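PDB 4BY6: general negative regulator of transcription subunit 2 from Saccharomyces cerevisiae, which acts in the CCR4-NOT core complex, the major cytoplasmic mRNA deadenylase and apparently a general transcription factor in the nucleus, and is required for its integrity. Local coordinates for residues Pro92-Ile97 / Thr122-Leu127; Gln108-Phe113 / Trp176-Arg181; Leu115-Pro120 / Leu143-Thr148; Asn136-Lys141 / Leu185-Ile190. All blocks are in the same frame, centred on the assembly; numbering follows the deposited sequence.

From the N terminus, the loop 92-97 comes first, and interaction 1 closes back on it when 122-127 opens helix 123-134. Before that closure the chain has already entered helix 109-118, which starts interaction 2 (108-113 with 176-181) and interaction 3 (115-120 with 143-148); both cross interaction 1. Interaction 3 is the shorter of these two closures and lies wholly within interaction 2. Interaction 4 (136-141 with 185-190) opens after interaction 1 is complete and crosses interactions 2 and 3. Interaction 1 thus belongs to the helical part, interactions 2 and 3 lay helix 109-118 against the antiparallel sheet, and interaction 4 joins the chain's end to strand 138-140.

Interaction 1: Pro92-Ile97 / Thr122-Leu127; sequences PCFNSI and TVIQEL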
# COMPACT_ATOMS: atom_id res chain seq x y z
N PRO E 92 24.67 24.25 -6.69
CA PRO E 92 24.45 25.60 -7.22
C PRO E 92 23.31 26.29 -6.48
O PRO E 92 22.44 25.64 -5.89
CB PRO E 92 24.05 25.36 -8.68
CG PRO E 92 24.36 23.96 -8.96
CD PRO E 92 24.33 23.21 -7.68
N CYS E 93 23.33 27.62 -6.55
CA CYS E 93 22.29 28.44 -5.96
C CYS E 93 22.03 29.63 -6.90
O CYS E 93 22.79 29.85 -7.83
CB CYS E 93 22.70 28.88 -4.56
SG CYS E 93 24.28 29.67 -4.52
N PHE E 94 20.97 30.39 -6.67
CA PHE E 94 20.73 31.58 -7.46
C PHE E 94 20.42 32.72 -6.50
O PHE E 94 19.25 33.01 -6.23
CB PHE E 94 19.57 31.39 -8.42
CG PHE E 94 19.85 30.43 -9.53
CD1 PHE E 94 20.40 30.86 -10.72
CD2 PHE E 94 19.50 29.09 -9.41
CE1 PHE E 94 20.64 29.97 -11.75
CE2 PHE E 94 19.75 28.20 -10.44
CZ PHE E 94 20.31 28.64 -11.61
N ASN E 95 21.46 33.36 -5.96
CA ASN E 95 21.24 34.34 -4.92
C ASN E 95 21.52 35.75 -5.38
O ASN E 95 21.43 36.67 -4.57
CB ASN E 95 22.10 34.04 -3.69
CG ASN E 95 21.74 32.72 -3.04
OD1 ASN E 95 20.59 32.28 -3.08
ND2 ASN E 95 22.72 32.09 -2.41
N SER E 96 21.86 35.94 -6.65
CA SER E 96 22.28 37.28 -7.11
C SER E 96 21.52 37.82 -8.30
O SER E 96 21.69 37.34 -9.43
CB SER E 96 23.76 37.29 -7.45
OG SER E 96 24.11 38.55 -7.96
N ILE E 97 20.69 38.83 -8.06
CA ILE E 97 19.97 39.49 -9.14
C ILE E 97 20.96 40.00 -10.20
O ILE E 97 20.73 39.86 -11.39
CB ILE E 97 19.11 40.68 -8.62
CG1 ILE E 97 18.03 40.20 -7.65
CG2 ILE E 97 18.50 41.46 -9.76
CD1 ILE E 97 16.86 39.55 -8.35
N THR E 122 11.50 34.49 -4.32
CA THR E 122 12.93 34.27 -4.37
C THR E 122 13.58 35.00 -5.53
O THR E 122 12.89 35.40 -6.48
CB THR E 122 13.26 32.79 -4.55
OG1 THR E 122 12.76 32.35 -5.82
CG2 THR E 122 12.63 31.99 -3.46
N VAL E 123 14.91 35.10 -5.49
CA VAL E 123 15.69 35.69 -6.58
C VAL E 123 15.40 35.01 -7.93
O VAL E 123 15.23 35.69 -8.95
CB VAL E 123 17.21 35.60 -6.29
CG1 VAL E 123 18.04 35.96 -7.52
CG2 VAL E 123 17.58 36.49 -5.13
N ILE E 124 15.32 33.69 -7.94
CA ILE E 124 15.17 33.00 -9.21
C ILE E 124 13.77 33.27 -9.81
O ILE E 124 13.62 33.35 -11.03
CB ILE E 124 15.44 31.48 -9.04
CG1 ILE E 124 15.57 30.80 -10.41
CG2 ILE E 124 14.37 30.81 -8.23
CD1 ILE E 124 16.57 31.48 -11.34
N GLN E 125 12.75 33.50 -8.98
CA GLN E 125 11.44 33.82 -9.54
C GLN E 125 11.51 35.19 -10.23
O GLN E 125 11.02 35.34 -11.36
CB GLN E 125 10.36 33.83 -8.45
CG GLN E 125 8.94 34.08 -8.98
CD GLN E 125 7.87 34.00 -7.91
OE1 GLN E 125 7.93 34.68 -6.89
NE2 GLN E 125 6.89 33.15 -8.14
N GLU E 126 12.14 36.16 -9.58
CA GLU E 126 12.31 37.47 -10.18
C GLU E 126 13.17 37.43 -11.47
O GLU E 126 12.90 38.14 -12.45
CB GLU E 126 12.94 38.43 -9.18
CG GLU E 126 13.11 39.85 -9.71
CD GLU E 126 11.80 40.62 -9.78
OE1 GLU E 126 10.79 40.16 -9.20
OE2 GLU E 126 11.78 41.67 -10.45
N LEU E 127 14.22 36.62 -11.47
CA LEU E 127 15.08 36.57 -12.63
C LEU E 127 14.35 35.91 -13.82
O LEU E 127 14.43 36.39 -14.96
CB LEU E 127 16.38 35.85 -12.30
CG LEU E 127 17.38 36.60 -11.40
CD1 LEU E 127 18.69 35.86 -11.38
CD2 LEU E 127 17.63 38.04 -11.83
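Phe94 carries CG anti to its carbonyl carbon (chi1 -69°), while Ile124 holds CG1 anti to the backbone N (chi1 -168°) and turns CD1 back through a chi2 of 52°; the isoleucine methyl arrives over one face of the phenyl ring. Ile124 CD1 sits 4.1 Å from the centroid of the Phe94 ring, offset toward Phe94 CG and CD1, a CH-pi contact that suits a flat ring beside a branched aliphatic chain. Val123 occupies the centre. Its CB lies 3.3 Å from Phe94 O, and the two methyls diverge from there: CG1 meets Ile97 CD1 at 3.9 Å, and CG2 faces Asn95 O. The loop then bends round the helix, and Ile97 CD1 touches Leu127 CD2 at 3.9 Å and the aliphatic CG of Glu126. Leu127 CD2 also comes within 3.6 Å of Ile97 O. An alanine at Val123 would keep CB but would probably open a gap between the loop and the helix, with Ile97 CD1 losing its CG1 partner and Asn95 O its CG2 neighbour. Beyond the apolar patch, Ser96 OG bonds to Asn99 N, and Glu126 OE1 hydrogen-bonds to a glycerol, probably from the crystallisation liquor. Phe94 O and Asn95 OD1 hydrogen-bond to the chain of another protein. Thr122, whose small hydroxyl suits a helix start, accepts a weak 3.4 Å bond at OG1 from Gln125 N. The arrangement is that of a loop draped over the N-capped first turn of a helix, in the helical part of the NOT2/NOT3/NOT5 C-terminal region.

Interaction 2: Gln108-Phe113 / Trp176-Arg181; sequences QDETLF and WEKCQR
Glu110 lays the aliphatic part of its side chain obliquely against the indole of Trp176, with CG 3.4 Å from NE1. CB approaches the same part of the indole, 3.9 Å from NE1, and Glu110 O approaches CZ2 at 3.5 Å. A glutamate fits here because its methylenes can pack against a large ring while its carboxylate continues toward Lys178, the chain bending at chi2. At the far end of the indole, CH2 makes a looser contact with Phe113 CB at 4.4 Å. From an extended chain Lys178 NZ stands 4.0 Å from Asp109 OD2, too far for a salt bridge, though the opposite charges probably attract weakly. In the next shell, Asp109 is positioned chiefly by its salt bridge from OD1 to Arg135, with a weak bond from Trp137 NE1 to OD2. Trp176, with a positive phi of 49°, forms a G1 beta bulge with Glu177 opposite Asp172. Phe171 braces both aromatics, stacking on Phe113 and meeting Trp176 edge-to-face, while an aromatic side chain of another protein also meets Trp176. The first turn of helix 109-118 is thereby laid on the start of strand 177-186, beside strand 163-172, with helix 123-134 packed against Leu112 and Phe113.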
# COMPACT_ATOMS: atom_id res chain seq x y z
N GLN E 108 15.72 27.40 -21.54
CA GLN E 108 14.56 27.56 -22.41
C GLN E 108 13.31 28.07 -21.66
O GLN E 108 13.20 27.94 -20.43
CB GLN E 108 14.27 26.24 -23.09
CG GLN E 108 15.48 25.68 -23.80
CD GLN E 108 15.12 24.47 -24.62
OE1 GLN E 108 13.95 24.25 -24.95
NE2 GLN E 108 16.12 23.65 -24.93
N ASP E 109 12.36 28.61 -22.42
CA ASP E 109 11.16 29.19 -21.83
C ASP E 109 10.55 28.26 -20.78
O ASP E 109 10.29 28.69 -19.65
CB ASP E 109 10.10 29.49 -22.91
CG ASP E 109 10.51 30.59 -23.90
OD1 ASP E 109 11.51 31.32 -23.66
OD2 ASP E 109 9.83 30.68 -24.96
N GLU E 110 10.34 27.00 -21.16
CA GLU E 110 9.72 26.04 -20.24
C GLU E 110 10.49 25.95 -18.93
O GLU E 110 9.88 25.96 -17.86
CB GLU E 110 9.60 24.66 -20.85
CG GLU E 110 8.29 24.38 -21.50
CD GLU E 110 8.39 24.49 -22.98
OE1 GLU E 110 9.23 25.31 -23.45
OE2 GLU E 110 7.65 23.75 -23.68
N THR E 111 11.82 25.88 -19.01
CA THR E 111 12.59 25.80 -17.77
C THR E 111 12.37 27.02 -16.87
O THR E 111 12.22 26.87 -15.64
CB THR E 111 14.08 25.61 -18.09
OG1 THR E 111 14.24 24.31 -18.65
CG2 THR E 111 14.95 25.71 -16.82
N LEU E 112 12.28 28.21 -17.47
CA LEU E 112 11.98 29.44 -16.73
C LEU E 112 10.57 29.37 -16.09
O LEU E 112 10.38 29.79 -14.93
CB LEU E 112 12.07 30.65 -17.66
CG LEU E 112 13.33 30.89 -18.47
CD1 LEU E 112 13.08 32.04 -19.43
CD2 LEU E 112 14.49 31.20 -17.55
N PHE E 113 9.60 28.85 -16.85
CA PHE E 113 8.26 28.68 -16.30
C PHE E 113 8.30 27.78 -15.06
O PHE E 113 7.69 28.08 -14.03
CB PHE E 113 7.33 28.07 -17.34
CG PHE E 113 6.97 28.99 -18.46
CD1 PHE E 113 6.86 30.36 -18.24
CD2 PHE E 113 6.72 28.49 -19.73
CE1 PHE E 113 6.51 31.21 -19.28
CE2 PHE E 113 6.36 29.33 -20.78
CZ PHE E 113 6.27 30.69 -20.57
N TRP E 176 1.65 21.29 -19.20
CA TRP E 176 2.94 21.57 -19.81
C TRP E 176 2.75 21.70 -21.33
O TRP E 176 3.28 20.94 -22.12
CB TRP E 176 3.96 20.48 -19.46
CG TRP E 176 5.29 21.08 -19.26
CD1 TRP E 176 6.39 20.94 -20.06
CD2 TRP E 176 5.66 21.99 -18.22
NE1 TRP E 176 7.43 21.69 -19.55
CE2 TRP E 176 7.01 22.35 -18.43
CE3 TRP E 176 5.00 22.51 -17.11
CZ2 TRP E 176 7.69 23.21 -17.58
CZ3 TRP E 176 5.68 23.37 -16.28
CH2 TRP E 176 7.00 23.72 -16.51
N GLU E 177 1.94 22.66 -21.71
CA GLU E 177 1.59 22.86 -23.10
C GLU E 177 1.44 24.34 -23.36
O GLU E 177 0.98 25.08 -22.48
CB GLU E 177 0.28 22.17 -23.44
CG GLU E 177 0.38 20.71 -23.69
CD GLU E 177 -0.97 20.18 -24.09
OE1 GLU E 177 -1.94 20.98 -24.06
OE2 GLU E 177 -1.05 18.98 -24.44
N LYS E 178 1.79 24.75 -24.57
CA LYS E 178 1.43 26.07 -25.06
C LYS E 178 0.06 25.91 -25.69
O LYS E 178 -0.22 24.89 -26.31
CB LYS E 178 2.46 26.61 -26.04
CG LYS E 178 3.83 26.79 -25.44
CD LYS E 178 4.78 27.39 -26.44
CE LYS E 178 6.18 27.44 -25.88
NZ LYS E 178 7.07 28.31 -26.70
N CYS E 179 -0.83 26.87 -25.46
CA CYS E 179 -2.21 26.76 -25.90
C CYS E 179 -2.64 28.07 -26.59
O CYS E 179 -2.68 29.13 -25.96
CB CYS E 179 -3.12 26.43 -24.70
SG CYS E 179 -4.91 26.47 -25.06
N GLN E 180 -2.95 28.00 -27.89
CA GLN E 180 -3.38 29.19 -28.61
C GLN E 180 -4.85 29.54 -28.31
O GLN E 180 -5.70 28.66 -28.15
CB GLN E 180 -3.15 29.02 -30.10
CG GLN E 180 -4.42 29.11 -30.95
CD GLN E 180 -4.80 30.55 -31.30
OE1 GLN E 180 -5.99 30.88 -31.45
NE2 GLN E 180 -3.79 31.41 -31.42
N ARG E 181 -5.13 30.84 -28.25
CA ARG E 181 -6.43 31.35 -27.84
C ARG E 181 -6.69 32.76 -28.41
O ARG E 181 -5.81 33.62 -28.38
CB ARG E 181 -6.48 31.39 -26.33
CG ARG E 181 -7.83 31.55 -25.75
CD ARG E 181 -7.73 31.79 -24.26
NE ARG E 181 -6.96 30.78 -23.54
CZ ARG E 181 -7.47 29.66 -23.04
NH1 ARG E 181 -8.76 29.40 -23.23
NH2 ARG E 181 -6.70 28.81 -22.37

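Interaction 3: Leu115-Pro120 / Leu143-Thr148; sequences LFYKHP and LKAWLT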
# COMPACT_ATOMS: atom_id res chain seq x y z
N LEU E 115 10.83 27.09 -12.99
CA LEU E 115 11.40 27.84 -11.87
C LEU E 115 10.44 28.88 -11.29
O LEU E 115 10.25 28.95 -10.08
CB LEU E 115 12.69 28.52 -12.32
CG LEU E 115 13.84 27.55 -12.52
CD1 LEU E 115 14.98 28.27 -13.21
CD2 LEU E 115 14.25 26.96 -11.16
N PHE E 116 9.83 29.68 -12.17
CA PHE E 116 8.90 30.73 -11.76
C PHE E 116 7.72 30.19 -10.94
O PHE E 116 7.23 30.84 -10.02
CB PHE E 116 8.39 31.48 -12.99
CG PHE E 116 7.28 32.45 -12.71
CD1 PHE E 116 7.57 33.76 -12.36
CD2 PHE E 116 5.95 32.06 -12.81
CE1 PHE E 116 6.55 34.67 -12.11
CE2 PHE E 116 4.91 32.97 -12.57
CZ PHE E 116 5.21 34.28 -12.22
N TYR E 117 7.26 28.99 -11.29
CA TYR E 117 6.15 28.38 -10.58
C TYR E 117 6.61 27.52 -9.40
O TYR E 117 5.78 27.03 -8.65
CB TYR E 117 5.32 27.52 -11.52
CG TYR E 117 4.38 28.30 -12.38
CD1 TYR E 117 3.20 28.84 -11.86
CD2 TYR E 117 4.64 28.49 -13.74
CE1 TYR E 117 2.32 29.55 -12.64
CE2 TYR E 117 3.75 29.21 -14.53
CZ TYR E 117 2.59 29.73 -13.98
OH TYR E 117 1.72 30.44 -14.78
N LYS E 118 7.92 27.30 -9.25
CA LYS E 118 8.38 26.42 -8.17
C LYS E 118 8.98 27.15 -6.96
O LYS E 118 9.00 26.61 -5.85
CB LYS E 118 9.39 25.40 -8.68
CG LYS E 118 9.42 24.14 -7.83
CD LYS E 118 10.73 23.36 -7.95
CE LYS E 118 10.76 22.15 -7.02
NZ LYS E 118 11.87 21.21 -7.36
N HIS E 119 9.47 28.37 -7.17
CA HIS E 119 10.15 29.11 -6.11
C HIS E 119 9.61 30.52 -5.88
O HIS E 119 10.27 31.51 -6.19
CB HIS E 119 11.65 29.15 -6.40
CG HIS E 119 12.24 27.80 -6.57
ND1 HIS E 119 12.51 26.97 -5.50
CD2 HIS E 119 12.59 27.10 -7.69
CE1 HIS E 119 13.01 25.83 -5.95
NE2 HIS E 119 13.07 25.89 -7.27
N PRO E 120 8.40 30.62 -5.31
CA PRO E 120 7.84 31.96 -5.08
C PRO E 120 8.68 32.77 -4.08
O PRO E 120 9.27 32.17 -3.17
CB PRO E 120 6.43 31.66 -4.53
CG PRO E 120 6.52 30.30 -3.92
CD PRO E 120 7.52 29.55 -4.81
N LEU E 143 -5.07 35.43 -13.76
CA LEU E 143 -5.01 34.03 -14.18
C LEU E 143 -3.72 33.37 -13.68
O LEU E 143 -3.62 32.15 -13.67
CB LEU E 143 -5.08 33.92 -15.70
CG LEU E 143 -6.40 34.17 -16.41
CD1 LEU E 143 -6.19 34.18 -17.95
CD2 LEU E 143 -7.37 33.12 -16.00
N LYS E 144 -2.73 34.18 -13.29
CA LYS E 144 -1.40 33.71 -12.92
C LYS E 144 -0.88 32.77 -13.99
O LYS E 144 -0.53 31.61 -13.75
CB LYS E 144 -1.43 33.06 -11.54
CG LYS E 144 -2.23 33.94 -10.58
CD LYS E 144 -1.67 33.98 -9.17
CE LYS E 144 -2.18 35.22 -8.44
NZ LYS E 144 -1.43 35.52 -7.18
N ALA E 145 -0.87 33.29 -15.20
CA ALA E 145 -0.46 32.51 -16.35
C ALA E 145 0.25 33.43 -17.33
O ALA E 145 -0.14 34.59 -17.47
CB ALA E 145 -1.64 31.88 -16.98
N TRP E 146 1.28 32.91 -18.00
CA TRP E 146 2.01 33.70 -19.00
C TRP E 146 1.42 33.53 -20.40
O TRP E 146 1.03 32.42 -20.81
CB TRP E 146 3.48 33.30 -19.05
CG TRP E 146 4.29 33.62 -17.83
CD1 TRP E 146 4.41 32.86 -16.70
CD2 TRP E 146 5.15 34.75 -17.65
NE1 TRP E 146 5.28 33.47 -15.82
CE2 TRP E 146 5.74 34.62 -16.38
CE3 TRP E 146 5.46 35.86 -18.44
CZ2 TRP E 146 6.63 35.56 -15.88
CZ3 TRP E 146 6.34 36.78 -17.95
CH2 TRP E 146 6.92 36.63 -16.68
N LEU E 147 1.38 34.63 -21.15
CA LEU E 147 0.89 34.60 -22.52
C LEU E 147 1.83 35.36 -23.41
O LEU E 147 2.53 36.26 -22.93
CB LEU E 147 -0.50 35.20 -22.62
CG LEU E 147 -0.63 36.59 -22.02
CD1 LEU E 147 -0.31 37.67 -23.00
CD2 LEU E 147 -2.05 36.75 -21.60
N THR E 148 1.85 35.04 -24.69
CA THR E 148 2.61 35.87 -25.62
C THR E 148 1.89 35.94 -26.94
O THR E 148 1.12 35.05 -27.26
CB THR E 148 4.08 35.39 -25.81
OG1 THR E 148 4.69 36.17 -26.85
CG2 THR E 148 4.13 33.93 -26.21
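Phe116 and Trp146 form the tight half of this contact, a T-shaped pair in which the edge of the indole is directed at the face of the phenyl ring. The planes stand at 75° and the centroid of the five-membered ring is 4.6 Å from that of Phe116. Trp146 NE1 lies over the face toward the rim, 3.3 Å from Phe116 CE2, while CZ2 of the same indole edge meets the same face farther along, 3.9 Å from Phe116 CE1. Phe116 reaches across because its CG is anti to the backbone N (chi1 172°). An alanine at Phe116 would probably leave a gap beside the indole edge, NE1 having lost the ring face it meets. Next along the helix, Tyr117 combines an apolar ring with a polar tip: Phe116 CD2 sits over the centre of its ring, and OH donates to Lys144 O at 2.7 Å. That donor is tilted 34° from the carbonyl plane. Toward the outside the packing thins. Ala145 meets Tyr117 OH mainly through CA, its methyl staying 4.3 Å from that oxygen, and the partly exposed Lys144 leads its chain away to weak bonds with the backbone of another protein. Lys144 and Ala145 together make a G1 beta bulge opposite His140. The contact thus seats the later turns of helix 109-118 on the beginning of strand 145-149, with Tyr139 of strand 138-140 against both Phe116 and Trp146, and Leu132 of helix 123-134 against the indole.

Interaction 4: Asn136-Lys141 / Leu185-Ile190; sequences NWRYHK and LFYNAI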
# COMPACT_ATOMS: atom_id res chain seq x y z
N ASN E 136 9.52 38.65 -24.59
CA ASN E 136 8.21 39.11 -25.01
C ASN E 136 7.03 38.22 -24.51
O ASN E 136 6.00 38.12 -25.17
CB ASN E 136 8.17 39.26 -26.53
CG ASN E 136 7.08 40.19 -26.97
OD1 ASN E 136 6.74 41.13 -26.25
ND2 ASN E 136 6.49 39.93 -28.14
N TRP E 137 7.21 37.59 -23.35
CA TRP E 137 6.09 36.99 -22.63
C TRP E 137 5.53 38.04 -21.69
O TRP E 137 6.27 38.83 -21.13
CB TRP E 137 6.54 35.76 -21.82
CG TRP E 137 6.78 34.57 -22.65
CD1 TRP E 137 7.95 34.21 -23.25
CD2 TRP E 137 5.83 33.55 -22.97
NE1 TRP E 137 7.79 33.04 -23.93
CE2 TRP E 137 6.50 32.61 -23.78
CE3 TRP E 137 4.49 33.34 -22.66
CZ2 TRP E 137 5.86 31.46 -24.27
CZ3 TRP E 137 3.86 32.22 -23.16
CH2 TRP E 137 4.55 31.28 -23.96
N ARG E 138 4.22 38.04 -21.50
CA ARG E 138 3.62 38.91 -20.52
C ARG E 138 2.88 38.06 -19.48
O ARG E 138 2.32 37.01 -19.80
CB ARG E 138 2.67 39.90 -21.20
CG ARG E 138 3.35 41.07 -21.88
CD ARG E 138 2.87 41.17 -23.34
NE ARG E 138 1.86 42.20 -23.65
CZ ARG E 138 1.21 42.28 -24.82
NH1 ARG E 138 1.46 41.39 -25.77
NH2 ARG E 138 0.31 43.25 -25.04
N TYR E 139 2.93 38.50 -18.23
CA TYR E 139 2.32 37.74 -17.13
C TYR E 139 0.92 38.25 -16.74
O TYR E 139 0.76 39.41 -16.37
CB TYR E 139 3.24 37.77 -15.90
CG TYR E 139 2.66 37.07 -14.71
CD1 TYR E 139 2.58 35.68 -14.67
CD2 TYR E 139 2.20 37.78 -13.62
CE1 TYR E 139 2.06 35.03 -13.58
CE2 TYR E 139 1.68 37.14 -12.52
CZ TYR E 139 1.61 35.76 -12.51
OH TYR E 139 1.09 35.13 -11.40
N HIS E 140 -0.08 37.38 -16.84
CA HIS E 140 -1.45 37.74 -16.46
C HIS E 140 -1.65 37.62 -14.96
O HIS E 140 -1.50 36.53 -14.39
CB HIS E 140 -2.46 36.87 -17.19
CG HIS E 140 -3.85 37.40 -17.15
ND1 HIS E 140 -4.76 37.05 -16.17
CD2 HIS E 140 -4.50 38.28 -17.96
CE1 HIS E 140 -5.91 37.66 -16.40
NE2 HIS E 140 -5.78 38.42 -17.47
N LYS E 141 -2.03 38.73 -14.33
CA LYS E 141 -2.10 38.82 -12.87
C LYS E 141 -3.15 37.95 -12.20
O LYS E 141 -2.86 37.31 -11.18
CB LYS E 141 -2.36 40.26 -12.46
CG LYS E 141 -1.27 41.23 -12.86
CD LYS E 141 -1.82 42.61 -12.65
CE LYS E 141 -0.88 43.68 -13.08
NZ LYS E 141 -1.62 44.96 -12.96
N LEU E 185 -7.95 40.99 -24.08
CA LEU E 185 -6.93 41.17 -23.07
C LEU E 185 -6.91 42.58 -22.51
O LEU E 185 -6.77 43.54 -23.28
CB LEU E 185 -5.57 40.85 -23.68
CG LEU E 185 -4.41 41.20 -22.78
CD1 LEU E 185 -4.46 40.28 -21.56
CD2 LEU E 185 -3.15 41.02 -23.59
N PHE E 186 -7.01 42.70 -21.20
CA PHE E 186 -7.01 44.01 -20.56
C PHE E 186 -5.64 44.36 -20.04
O PHE E 186 -5.04 43.58 -19.31
CB PHE E 186 -8.02 44.04 -19.42
CG PHE E 186 -9.42 44.27 -19.88
CD1 PHE E 186 -10.21 43.21 -20.30
CD2 PHE E 186 -9.95 45.56 -19.93
CE1 PHE E 186 -11.52 43.43 -20.75
CE2 PHE E 186 -11.24 45.77 -20.38
CZ PHE E 186 -12.02 44.70 -20.78
N TYR E 187 -5.14 45.55 -20.41
CA TYR E 187 -3.78 45.92 -20.08
C TYR E 187 -3.52 46.07 -18.58
O TYR E 187 -2.40 45.81 -18.14
CB TYR E 187 -3.41 47.22 -20.79
CG TYR E 187 -3.47 47.17 -22.30
CD1 TYR E 187 -2.62 46.34 -23.03
CD2 TYR E 187 -4.36 47.96 -23.01
CE1 TYR E 187 -2.67 46.30 -24.42
CE2 TYR E 187 -4.42 47.93 -24.39
CZ TYR E 187 -3.57 47.09 -25.10
OH TYR E 187 -3.62 47.07 -26.49
N ASN E 188 -4.51 46.49 -17.79
CA ASN E 188 -4.35 46.55 -16.33
C ASN E 188 -4.13 45.14 -15.69
O ASN E 188 -3.81 45.03 -14.50
CB ASN E 188 -5.53 47.29 -15.65
CG ASN E 188 -6.86 46.52 -15.70
OD1 ASN E 188 -6.97 45.45 -16.29
ND2 ASN E 188 -7.87 47.09 -15.06
N ALA E 189 -4.30 44.09 -16.49
CA ALA E 189 -4.26 42.73 -15.98
C ALA E 189 -2.92 42.04 -16.27
O ALA E 189 -2.66 40.93 -15.78
CB ALA E 189 -5.40 41.93 -16.58
N ILE E 190 -2.06 42.67 -17.06
CA ILE E 190 -0.79 42.03 -17.36
C ILE E 190 0.36 42.90 -16.88
O ILE E 190 0.22 44.12 -16.80
CB ILE E 190 -0.63 41.72 -18.86
CG1 ILE E 190 -0.94 42.95 -19.69
CG2 ILE E 190 -1.55 40.59 -19.30
CD1 ILE E 190 -0.67 42.71 -21.19
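His140 and Ile190 are joined by a single backbone bridge, CA atoms 4.4 Å apart, and just beyond it Lys141 N donates to Ala189 O in an almost straight 2.7 Å bond (178° at the hydrogen). A 3-10 turn, 187-189, thus carries the chain from strand 177-186 back to strand 138-140, consistent with the barrel closure of an SH3/Sm-like fold. On the other side of the bridge, Tyr139 bonds to Met191 through the backbone. Among the side chains, Ile190 sends CD1 to 3.6 Å from Arg138 NE, an aliphatic tip against the bent arginine chain. The guanidinium also has Tyr187 CE1 near its plane, and Glu164 holds both neighbours, by a hydrogen bond to Tyr187 OH and a long, weak ion pair to Arg138 NH2. His140 fits between polar and apolar surroundings: ND1 accepts from Leu143 N, NE2 lies 3.6 Å from Ala189 CB, and Leu185 CD1 stands at the ring edge. A lysine suits position 141 because its methylenes can run close by Ala189 O while its charge goes on to the turn. There NZ, at the end of an extended chain, bonds to Asn188 O at 2.7 Å from above the carbonyl plane, 40° out of it.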